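Local coordinates for protein glutathione peroxidase (Hypocrea jecorina, PDB 6VPD) that probably reduces hydroperoxides to alcohols with electrons from thioredoxin, as a thioredoxin-dependent peroxidase of the glutathione peroxidase family, at residues F63-Q66 / Y67-L70; S72-Q75 / A76-E80; K182-E185 / A186-P190. One frame throughout, in Å; residues are numbered along the deposited sequence.

Interaction 1. Residues F63-Q66 / Y67-L70; sequences FTYQ and YKNL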
loop_
_atom_site.group_PDB
_atom_site.type_symbol
_atom_site.label_atom_id
_atom_site.label_comp_id
_atom_site.label_asym_id
_atom_site.label_seq_id
_atom_site.Cartn_x
_atom_site.Cartn_y
_atom_site.Cartn_z
ATOM N N PHE A 63 -0.886 -10.533 -9.520
ATOM C CA PHE A 63 -0.589 -10.343 -8.105
ATOM C C PHE A 63 -0.358 -11.699 -7.459
ATOM O O PHE A 63 -0.834 -11.995 -6.361
ATOM C CB PHE A 63 -1.710 -9.573 -7.408
ATOM C CG PHE A 63 -2.042 -8.245 -8.053
ATOM C CD1 PHE A 63 -2.885 -8.182 -9.158
ATOM C CD2 PHE A 63 -1.533 -7.059 -7.536
ATOM C CE1 PHE A 63 -3.192 -6.964 -9.746
ATOM C CE2 PHE A 63 -1.843 -5.837 -8.119
ATOM C CZ PHE A 63 -2.671 -5.790 -9.221
ATOM N N THR A 64 0.371 -12.545 -8.177
ATOM C CA THR A 64 0.517 -13.942 -7.797
ATOM C C THR A 64 1.043 -14.091 -6.374
ATOM O O THR A 64 0.554 -14.933 -5.611
ATOM C CB THR A 64 1.428 -14.650 -8.810
ATOM O OG1 THR A 64 0.879 -14.534 -10.125
ATOM C CG2 THR A 64 1.597 -16.114 -8.461
ATOM N N TYR A 65 2.024 -13.277 -5.993
ATOM C CA TYR A 65 2.634 -13.469 -4.687
ATOM C C TYR A 65 1.716 -13.057 -3.551
ATOM O O TYR A 65 1.952 -13.449 -2.404
ATOM C CB TYR A 65 3.960 -12.724 -4.630
ATOM C CG TYR A 65 4.919 -13.331 -5.610
ATOM C CD1 TYR A 65 5.077 -14.705 -5.667
ATOM C CD2 TYR A 65 5.610 -12.549 -6.530
ATOM C CE1 TYR A 65 5.925 -15.292 -6.574
ATOM C CE2 TYR A 65 6.464 -13.128 -7.452
ATOM C CZ TYR A 65 6.617 -14.504 -7.466
ATOM O OH TYR A 65 7.463 -15.101 -8.375
ATOM N N GLN A 66 0.657 -12.309 -3.832
ATOM C CA GLN A 66 -0.261 -12.042 -2.739
ATOM C C GLN A 66 -1.346 -13.101 -2.631
ATOM O O GLN A 66 -1.754 -13.438 -1.514
ATOM C CB GLN A 66 -0.872 -10.653 -2.879
ATOM C CG GLN A 66 -0.509 -9.766 -1.702
ATOM C CD GLN A 66 -0.946 -8.337 -1.899
ATOM O OE1 GLN A 66 -1.517 -7.997 -2.937
ATOM N NE2 GLN A 66 -0.685 -7.487 -0.904
ATOM N N TYR A 67 -1.815 -13.647 -3.761
ATOM C CA TYR A 67 -2.656 -14.839 -3.698
ATOM C C TYR A 67 -1.915 -15.990 -3.037
ATOM O O TYR A 67 -2.490 -16.724 -2.223
ATOM C CB TYR A 67 -3.117 -15.265 -5.090
ATOM C CG TYR A 67 -4.057 -14.303 -5.760
ATOM C CD1 TYR A 67 -5.429 -14.347 -5.503
ATOM C CD2 TYR A 67 -3.583 -13.360 -6.669
ATOM C CE1 TYR A 67 -6.307 -13.461 -6.124
ATOM C CE2 TYR A 67 -4.446 -12.478 -7.297
ATOM C CZ TYR A 67 -5.808 -12.532 -7.019
ATOM O OH TYR A 67 -6.662 -11.644 -7.636
ATOM N N LYS A 68 -0.644 -16.183 -3.394
ATOM C CA LYS A 68 0.128 -17.264 -2.794
ATOM C C LYS A 68 0.136 -17.137 -1.275
ATOM O O LYS A 68 -0.172 -18.099 -0.563
ATOM C CB LYS A 68 1.555 -17.276 -3.352
ATOM C CG LYS A 68 1.677 -17.770 -4.796
ATOM C CD LYS A 68 3.148 -17.702 -5.259
ATOM C CE LYS A 68 3.388 -18.433 -6.581
ATOM N NZ LYS A 68 4.807 -18.353 -7.056
ATOM N N ASN A 69 0.451 -15.939 -0.765
ATOM C CA ASN A 69 0.521 -15.735 0.681
ATOM C C ASN A 69 -0.833 -15.942 1.356
ATOM O O ASN A 69 -0.902 -16.502 2.461
ATOM C CB ASN A 69 1.052 -14.339 0.982
ATOM C CG ASN A 69 2.528 -14.212 0.700
ATOM O OD1 ASN A 69 2.974 -13.267 0.048
ATOM N ND2 ASN A 69 3.301 -15.171 1.192
ATOM N N LEU A 70 -1.918 -15.487 0.721
ATOM C CA LEU A 70 -3.243 -15.703 1.295
ATOM C C LEU A 70 -3.677 -17.154 1.161
ATOM O O LEU A 70 -4.356 -17.683 2.050
ATOM C CB LEU A 70 -4.287 -14.764 0.665
ATOM C CG LEU A 70 -4.227 -13.325 1.207
ATOM C CD1 LEU A 70 -4.348 -12.258 0.128
ATOM C CD2 LEU A 70 -5.262 -13.123 2.322
#

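Interaction 2. Residues S72-Q75 / A76-E80; sequences SVYQ and AIKKE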
loop_
_atom_site.group_PDB
_atom_site.type_symbol
_atom_site.label_atom_id
_atom_site.label_comp_id
_atom_site.label_asym_id
_atom_site.label_seq_id
_atom_site.Cartn_x
_atom_site.Cartn_y
_atom_site.Cartn_z
ATOM N N SER A 72 -1.498 -19.482 1.406
ATOM C CA SER A 72 -0.617 -20.142 2.364
ATOM C C SER A 72 -1.150 -20.040 3.794
ATOM O O SER A 72 -1.193 -21.037 4.519
ATOM C CB SER A 72 0.788 -19.551 2.248
ATOM O OG SER A 72 1.608 -19.951 3.330
ATOM N N VAL A 73 -1.556 -18.844 4.225
ATOM C CA VAL A 73 -2.151 -18.693 5.554
ATOM C C VAL A 73 -3.427 -19.523 5.677
ATOM O O VAL A 73 -3.742 -20.038 6.753
ATOM C CB VAL A 73 -2.409 -17.198 5.850
ATOM C CG1 VAL A 73 -3.000 -17.010 7.247
ATOM C CG2 VAL A 73 -1.127 -16.410 5.725
ATOM N N TYR A 74 -4.159 -19.693 4.581
ATOM C CA TYR A 74 -5.412 -20.449 4.612
ATOM C C TYR A 74 -5.175 -21.947 4.701
ATOM O O TYR A 74 -5.951 -22.659 5.342
ATOM C CB TYR A 74 -6.236 -20.147 3.369
ATOM C CG TYR A 74 -7.520 -20.929 3.265
ATOM C CD1 TYR A 74 -8.549 -20.742 4.185
ATOM C CD2 TYR A 74 -7.723 -21.822 2.219
ATOM C CE1 TYR A 74 -9.733 -21.435 4.073
ATOM C CE2 TYR A 74 -8.905 -22.517 2.095
ATOM C CZ TYR A 74 -9.906 -22.323 3.020
ATOM O OH TYR A 74 -11.081 -23.026 2.892
ATOM N N GLN A 75 -4.149 -22.459 4.013
ATOM C CA GLN A 75 -3.818 -23.871 4.176
ATOM C C GLN A 75 -3.333 -24.148 5.591
ATOM O O GLN A 75 -3.801 -25.091 6.237
ATOM C CB GLN A 75 -2.772 -24.316 3.150
ATOM C CG GLN A 75 -3.171 -24.141 1.707
ATOM C CD GLN A 75 -4.329 -25.030 1.283
ATOM O OE1 GLN A 75 -4.893 -25.779 2.084
ATOM N NE2 GLN A 75 -4.691 -24.951 0.008
ATOM N N ALA A 76 -2.392 -23.334 6.084
ATOM C CA ALA A 76 -1.868 -23.450 7.438
ATOM C C ALA A 76 -3.000 -23.606 8.445
ATOM O O ALA A 76 -3.229 -24.700 8.971
ATOM C CB ALA A 76 -1.021 -22.229 7.782
ATOM N N ILE A 77 -3.749 -22.527 8.681
ATOM C CA ILE A 77 -4.805 -22.550 9.686
ATOM C C ILE A 77 -5.854 -23.621 9.391
ATOM O O ILE A 77 -6.487 -24.141 10.316
ATOM C CB ILE A 77 -5.412 -21.140 9.791
ATOM C CG1 ILE A 77 -4.333 -20.162 10.247
ATOM C CG2 ILE A 77 -6.597 -21.114 10.750
ATOM C CD1 ILE A 77 -4.667 -18.737 9.929
ATOM N N LYS A 78 -6.058 -23.983 8.119
ATOM C CA LYS A 78 -6.955 -25.103 7.820
ATOM C C LYS A 78 -6.465 -26.399 8.472
ATOM O O LYS A 78 -7.265 -27.176 9.016
ATOM C CB LYS A 78 -7.101 -25.284 6.306
ATOM C CG LYS A 78 -8.521 -25.572 5.847
ATOM C CD LYS A 78 -8.650 -25.505 4.330
ATOM C CE LYS A 78 -8.313 -26.841 3.692
ATOM N NZ LYS A 78 -9.229 -27.912 4.195
ATOM N N LYS A 79 -5.150 -26.642 8.439
ATOM C CA LYS A 79 -4.585 -27.829 9.073
ATOM C C LYS A 79 -4.785 -27.790 10.586
ATOM O O LYS A 79 -5.419 -28.678 11.166
ATOM C CB LYS A 79 -3.100 -27.947 8.724
ATOM C CG LYS A 79 -2.813 -28.086 7.228
ATOM C CD LYS A 79 -1.309 -27.973 6.919
ATOM C CE LYS A 79 -1.008 -28.256 5.440
ATOM N NZ LYS A 79 0.448 -28.120 5.111
ATOM N N GLU A 80 -4.245 -26.754 11.237
ATOM C CA GLU A 80 -4.383 -26.587 12.682
ATOM C C GLU A 80 -5.839 -26.643 13.146
ATOM O O GLU A 80 -6.142 -27.236 14.183
ATOM C CB GLU A 80 -3.771 -25.252 13.108
ATOM C CG GLU A 80 -2.340 -25.039 12.674
ATOM C CD GLU A 80 -1.479 -24.510 13.802
ATOM O OE1 GLU A 80 -0.895 -25.344 14.530
ATOM O OE2 GLU A 80 -1.389 -23.270 13.968
#

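Interaction 3. Residues K182-E185 / A186-P190; sequences KIIE and AIKQP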
loop_
_atom_site.group_PDB
_atom_site.type_symbol
_atom_site.label_atom_id
_atom_site.label_comp_id
_atom_site.label_asym_id
_atom_site.label_seq_id
_atom_site.Cartn_x
_atom_site.Cartn_y
_atom_site.Cartn_z
ATOM N N LYS A 182 -3.355 -13.225 15.203
ATOM C CA LYS A 182 -4.671 -12.660 15.499
ATOM C C LYS A 182 -5.795 -13.610 15.085
ATOM O O LYS A 182 -6.821 -13.704 15.774
ATOM C CB LYS A 182 -4.837 -11.314 14.803
ATOM C CG LYS A 182 -4.038 -10.196 15.429
ATOM C CD LYS A 182 -4.688 -9.629 16.673
ATOM C CE LYS A 182 -6.189 -9.461 16.499
ATOM N NZ LYS A 182 -6.812 -9.297 17.836
ATOM N N ILE A 183 -5.636 -14.302 13.949
ATOM C CA ILE A 183 -6.634 -15.287 13.542
ATOM C C ILE A 183 -6.768 -16.355 14.606
ATOM O O ILE A 183 -7.864 -16.619 15.116
ATOM C CB ILE A 183 -6.272 -15.914 12.185
ATOM C CG1 ILE A 183 -6.458 -14.907 11.059
ATOM C CG2 ILE A 183 -7.167 -17.121 11.931
ATOM C CD1 ILE A 183 -5.483 -15.108 9.941
ATOM N N ILE A 184 -5.641 -16.975 14.963
ATOM C CA ILE A 184 -5.634 -18.113 15.880
ATOM C C ILE A 184 -6.178 -17.730 17.263
ATOM O O ILE A 184 -6.888 -18.524 17.897
ATOM C CB ILE A 184 -4.204 -18.688 15.912
ATOM C CG1 ILE A 184 -3.965 -19.487 14.629
ATOM C CG2 ILE A 184 -3.945 -19.528 17.147
ATOM C CD1 ILE A 184 -2.506 -19.691 14.305
ATOM N N GLU A 185 -5.906 -16.502 17.727
ATOM C CA GLU A 185 -6.577 -15.993 18.924
ATOM C C GLU A 185 -8.087 -15.882 18.720
ATOM O O GLU A 185 -8.867 -16.244 19.609
ATOM C CB GLU A 185 -5.993 -14.639 19.323
ATOM C CG GLU A 185 -6.555 -13.987 20.618
ATOM C CD GLU A 185 -6.996 -14.965 21.743
ATOM O OE1 GLU A 185 -8.172 -15.387 21.774
ATOM O OE2 GLU A 185 -6.166 -15.318 22.616
ATOM N N ALA A 186 -8.531 -15.373 17.563
ATOM C CA ALA A 186 -9.970 -15.347 17.335
ATOM C C ALA A 186 -10.542 -16.757 17.357
ATOM O O ALA A 186 -11.652 -16.958 17.860
ATOM C CB ALA A 186 -10.313 -14.644 16.025
ATOM N N ILE A 187 -9.770 -17.752 16.890
ATOM C CA ILE A 187 -10.267 -19.128 16.824
ATOM C C ILE A 187 -10.374 -19.740 18.222
ATOM O O ILE A 187 -11.360 -20.420 18.541
ATOM C CB ILE A 187 -9.373 -19.976 15.895
ATOM C CG1 ILE A 187 -9.587 -19.582 14.436
ATOM C CG2 ILE A 187 -9.632 -21.487 16.091
ATOM C CD1 ILE A 187 -8.589 -20.217 13.504
ATOM N N LYS A 188 -9.364 -19.527 19.075
ATOM C CA LYS A 188 -9.428 -20.104 20.418
ATOM C C LYS A 188 -10.530 -19.485 21.273
ATOM O O LYS A 188 -10.867 -20.049 22.317
ATOM C CB LYS A 188 -8.092 -19.953 21.136
ATOM C CG LYS A 188 -6.921 -20.664 20.491
ATOM C CD LYS A 188 -5.666 -20.358 21.293
ATOM C CE LYS A 188 -4.601 -21.387 21.059
ATOM N NZ LYS A 188 -4.306 -21.493 19.603
ATOM N N GLN A 189 -11.096 -18.361 20.860
ATOM C CA GLN A 189 -12.188 -17.681 21.550
ATOM C C GLN A 189 -13.513 -18.378 21.245
ATOM O O GLN A 189 -13.782 -18.713 20.091
ATOM C CB GLN A 189 -12.273 -16.211 21.103
ATOM C CG GLN A 189 -11.331 -15.272 21.812
ATOM C CD GLN A 189 -11.736 -15.042 23.258
ATOM O OE1 GLN A 189 -12.928 -14.938 23.584
ATOM N NE2 GLN A 189 -10.744 -14.968 24.136
ATOM N N PRO A 190 -14.361 -18.607 22.239
ATOM C CA PRO A 190 -15.673 -19.186 21.940
ATOM C C PRO A 190 -16.592 -18.147 21.318
ATOM O O PRO A 190 -16.449 -16.947 21.559
ATOM C CB PRO A 190 -16.183 -19.638 23.312
ATOM C CG PRO A 190 -15.474 -18.763 24.283
ATOM C CD PRO A 190 -14.130 -18.460 23.689
#

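Interaction 1. Residues F63-Q66 / Y67-L70
F63 and Y67 meet where helix 64-80 begins, joined by backbone and side chain alike. F63 is the N-cap residue, and its O accepts from two donors, Y67 N at 3.2 Å and Q66 N, which closes the first turn. K68 N to T64 O (2.8 Å) and L70 N to Q66 O (3.0 Å) carry the ladder onward, with a weak N69 N to Y65 O bond between them.

Apolar contact follows the same spacing. The Y67 ring, its CG beside the backbone N (chi1 -67°), lies against the cap residue, CE2 4.0 Å from F63 CB. Beyond this pair, Y67 packs on T57 and A58 of strand 51-58 and meets F155 edge-to-face, a place that suits a large ring. Replacing Y67 with an alanine would remove the ring, and F155 would probably lose its edge-to-face contact while a gap opened toward T57 and A58.

On the outer side, the extended K68 chain crosses T64, CE 3.5 Å from CG2, and runs alongside Y65, its NZ at the ring edge, 3.3 Å from CE1.

This is the first turn of a helix, with F63 at the N-cap position, in the beta-alpha-beta unit of a thioredoxin fold, close to C61, the predicted active-site residue.

Interaction 2. Residues S72-Q75 / A76-E80
K78 sets its CD methylene over one face of the Y74 ring, one helical turn along helix 64-80. The methylene CD stands 4.1 Å from the centroid of the Y74 ring and 29° off its normal, a CH-pi contact displaced toward the hydroxyl end: CD is 3.7 Å from both CZ and CE2. With CG of Y74 opposite the backbone N (chi1 177°), the ring stands out nearly at right angles to the helix, and the K78 chain runs back to reach it. That chain crosses the ring at a slant and then bends at its last two torsions. A lysine suits the place, its CD methylene meeting the ring while its ammonium group ends at the exposed surface. The ring also touches F85 and V87 of strand 85-92, which ties the tyrosine to the sheet.

Q75 runs beside K78, its OE1 3.9 Å from CE, a loose van der Waals approach on the outer surface.

On the buried side V73 and I77 lie side by side and point the same way, with V73 CG1 3.6 Å from I77 CD1. Such branched apolar residues, four apart, form an apolar strip that packs on I183 and I187 of helix 176-188.

Four backbone bonds run through the same turns: A76 N to S72 O (3.0 Å), I77 N to V73 O, K78 N to Y74 O and K79 N to Q75 O. The third is the most bent, at 142°.

Together they form an amphipathic i to i+4 pattern, in the crossover helix of a beta-alpha-beta unit.

Interaction 3. Residues K182-E185 / A186-P190
I183 and I187 supply the apolar part of this contact, near the end of helix 176-188. They lie side by side one turn apart, with I183 CG2 3.8 Å from I187 CD1. Both hold CG2 anti to the backbone N, and I187 sends its CG1 arm, beside that N (chi1 -72°), back toward the preceding turn. I183 packs on V73 and I77 of helix 64-80, and I187 on I77. A186, with its small methyl, fits where the helix lies close to V51 and I167 of the sheet.

Backbone hydrogen bonds hold the turns together. A186 N reaches K182 O at 3.0 Å, I187 N reaches I183 O at 2.8 Å, and K188 N reaches I184 O at 2.9 Å. The last, Q189 N to E185 O, is weak at 3.3 Å and 131°, as the chain leaves the helical course. I187 O accepts a hydrogen bond from R162.

Polar side chains occupy the exposed flank. K188 lies alongside I184, and its NZ, 3.2 Å from I184 CG2, is hydrogen-bonded to Y81. The E185 and Q189 side chains cross at a slant, carboxylate and amide planes 48° apart, with E185 OE1 3.2 Å from Q189 CG.

The weak last bond and the buried isoleucines I183 and I187 mark the last turns of an amphipathic helix, here the C-terminal one packed on the sheet of a thioredoxin fold.

In the fold
Interactions 1 and 2 occupy successive parts of helix 64-80, while interaction 3 lies on helix 176-188. Interaction 1 is a surface contact at the helix start near the predicted active site. Interactions 2 and 3 are partly buried and away from it. These two also touch each other: I77 CG2 comes within 3.5 Å of I187 CD1, so the apolar strips of the two helices join. Interaction 1 stays about 8 Å from interaction 3 at nearest atoms. The chemistry follows place: backbone bonds at the N-cap and a tyrosine ring against the sheet at the helix start, CH-pi and apolar strip farther along, and isoleucines and a weak final backbone bond near the end of helix 176-188.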